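Local atomic coordinates of bacterial regulatory proteins, tetR family (Corynebacterium glutamicum, PDB entry 3AQT), a protein that binds the small aromatic ligand resorcinol and probably acts as a DNA-binding transcriptional repressor of the TetR family. Residues Gln92-Val97 and Ile145-Ala150. Sequence-based numbering, arbitrary orientation.
Sequences QLLQAV and IQMGAA
M147, a selenomethionine, sets its selenium against the terminal methyl CD1 of L94, SE to CD1 3.8 Å. Its CG stands anti to the backbone N (chi1 -173°) and the chain runs on extended to the selenium, which carries that atom across to the helix before the terminal CE bends off at chi3. The two side chains meet at a slant, through one methyl and the selenium, and the contact is wholly apolar. Beside it, the Q95 side chain reaches out to A149. Its CG is anti to the carbonyl carbon (chi1 -76°) and the chain is extended beyond, bringing the amide NE2 to 3.6 Å from CB of A149, a van der Waals contact. The amide is held at both of its polar atoms by other residues: NE2 hydrogen-bonds OE1 of E91, one turn earlier, and OE1 accepts from NH2 of R156, which ties helix 90-111 to helix 150-157. On the other side of the contact, M147 to A150 form a type I turn, with A149 as N-cap of helix 150-157. The turn thus joins helices 138-146 and 150-157 of the C-terminal domain beside the start of helix 90-111, the long helix running on from the DNA-binding region. There L94 also touches F143 of helix 138-146 and M59 of helix 41-62, while M147 reaches A98 farther along helix 90-111.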
loop_
_atom_site.group_PDB
_atom_site.type_symbol
_atom_site.label_atom_id
_atom_site.label_comp_id
_atom_site.label_asym_id
_atom_site.label_seq_id
_atom_site.Cartn_x
_atom_site.Cartn_y
_atom_site.Cartn_z
ATOM N N GLN B 92 -7.866 17.577 -2.088
ATOM C CA GLN B 92 -7.740 18.132 -0.749
ATOM C C GLN B 92 -9.038 17.922 0.036
ATOM O O GLN B 92 -9.013 17.486 1.192
ATOM C CB GLN B 92 -7.405 19.627 -0.815
ATOM C CG GLN B 92 -6.045 20.005 -0.210
ATOM C CD GLN B 92 -6.158 21.064 0.899
ATOM O OE1 GLN B 92 -6.535 22.214 0.654
ATOM N NE2 GLN B 92 -5.832 20.669 2.128
ATOM N N LEU B 93 -10.171 18.217 -0.596
ATOM C CA LEU B 93 -11.462 18.057 0.054
ATOM C C LEU B 93 -11.721 16.602 0.387
ATOM O O LEU B 93 -12.272 16.287 1.436
ATOM C CB LEU B 93 -12.584 18.572 -0.851
ATOM C CG LEU B 93 -14.021 18.315 -0.376
ATOM C CD1 LEU B 93 -14.336 19.209 0.818
ATOM C CD2 LEU B 93 -14.994 18.592 -1.509
ATOM N N LEU B 94 -11.335 15.713 -0.517
ATOM C CA LEU B 94 -11.534 14.286 -0.313
ATOM C C LEU B 94 -10.743 13.874 0.927
ATOM O O LEU B 94 -11.228 13.140 1.790
ATOM C CB LEU B 94 -11.027 13.514 -1.531
ATOM C CG LEU B 94 -11.841 12.307 -2.005
ATOM C CD1 LEU B 94 -12.081 11.335 -0.848
ATOM C CD2 LEU B 94 -13.174 12.802 -2.570
ATOM N N GLN B 95 -9.520 14.371 1.013
ATOM C CA GLN B 95 -8.663 14.061 2.134
ATOM C C GLN B 95 -9.232 14.546 3.463
ATOM O O GLN B 95 -9.115 13.854 4.477
ATOM C CB GLN B 95 -7.275 14.638 1.885
ATOM C CG GLN B 95 -6.488 13.806 0.893
ATOM C CD GLN B 95 -5.120 14.372 0.622
ATOM O OE1 GLN B 95 -4.459 14.900 1.520
ATOM N NE2 GLN B 95 -4.675 14.259 -0.618
ATOM N N ALA B 96 -9.858 15.718 3.460
ATOM C CA ALA B 96 -10.451 16.258 4.678
ATOM C C ALA B 96 -11.603 15.371 5.120
ATOM O O ALA B 96 -11.771 15.116 6.309
ATOM C CB ALA B 96 -10.940 17.675 4.446
ATOM N N VAL B 97 -12.390 14.892 4.162
ATOM C CA VAL B 97 -13.513 14.018 4.470
ATOM C C VAL B 97 -13.000 12.691 5.038
ATOM O O VAL B 97 -13.575 12.147 5.982
ATOM C CB VAL B 97 -14.378 13.764 3.198
ATOM C CG1 VAL B 97 -15.400 12.663 3.444
ATOM C CG2 VAL B 97 -15.094 15.048 2.813
ATOM N N ILE B 145 -10.331 2.603 -2.254
ATOM C CA ILE B 145 -10.206 2.273 -3.670
ATOM C C ILE B 145 -9.882 3.491 -4.530
ATOM O O ILE B 145 -8.795 3.572 -5.098
ATOM C CB ILE B 145 -11.492 1.589 -4.204
ATOM C CG1 ILE B 145 -12.713 2.474 -3.934
ATOM C CG2 ILE B 145 -11.664 0.224 -3.546
ATOM C CD1 ILE B 145 -14.070 1.915 -4.395
ATOM N N GLN B 146 -10.815 4.439 -4.613
ATOM C CA GLN B 146 -10.631 5.650 -5.415
ATOM C C GLN B 146 -9.706 6.718 -4.823
ATOM O O GLN B 146 -9.723 7.864 -5.276
ATOM C CB GLN B 146 -11.982 6.315 -5.708
ATOM C CG GLN B 146 -12.814 5.663 -6.794
ATOM C CD GLN B 146 -13.936 4.822 -6.234
ATOM O OE1 GLN B 146 -14.694 5.273 -5.376
ATOM N NE2 GLN B 146 -14.058 3.594 -6.723
HETATM N N MSE B 147 -8.907 6.369 -3.822
HETATM C CA MSE B 147 -8.017 7.363 -3.228
HETATM C C MSE B 147 -6.612 6.797 -3.020
HETATM O O MSE B 147 -6.398 5.891 -2.208
HETATM C CB MSE B 147 -8.613 7.874 -1.902
HETATM C CG MSE B 147 -7.866 9.051 -1.248
HETATM SE SE MSE B 147 -8.812 9.878 0.274
HETATM C CE MSE B 147 -8.688 8.419 1.547
ATOM N N GLY B 148 -5.659 7.332 -3.779
ATOM C CA GLY B 148 -4.285 6.872 -3.674
ATOM C C GLY B 148 -3.584 7.499 -2.488
ATOM O O GLY B 148 -2.520 7.048 -2.067
ATOM N N ALA B 149 -4.189 8.550 -1.954
ATOM C CA ALA B 149 -3.627 9.239 -0.813
ATOM C C ALA B 149 -4.181 8.647 0.479
ATOM O O ALA B 149 -4.033 9.237 1.549
ATOM C CB ALA B 149 -3.941 10.736 -0.893
ATOM N N ALA B 150 -4.812 7.480 0.388
ATOM C CA ALA B 150 -5.361 6.836 1.579
ATOM C C ALA B 150 -4.259 6.607 2.609
ATOM O O ALA B 150 -4.420 6.912 3.786
ATOM C CB ALA B 150 -6.011 5.511 1.217
#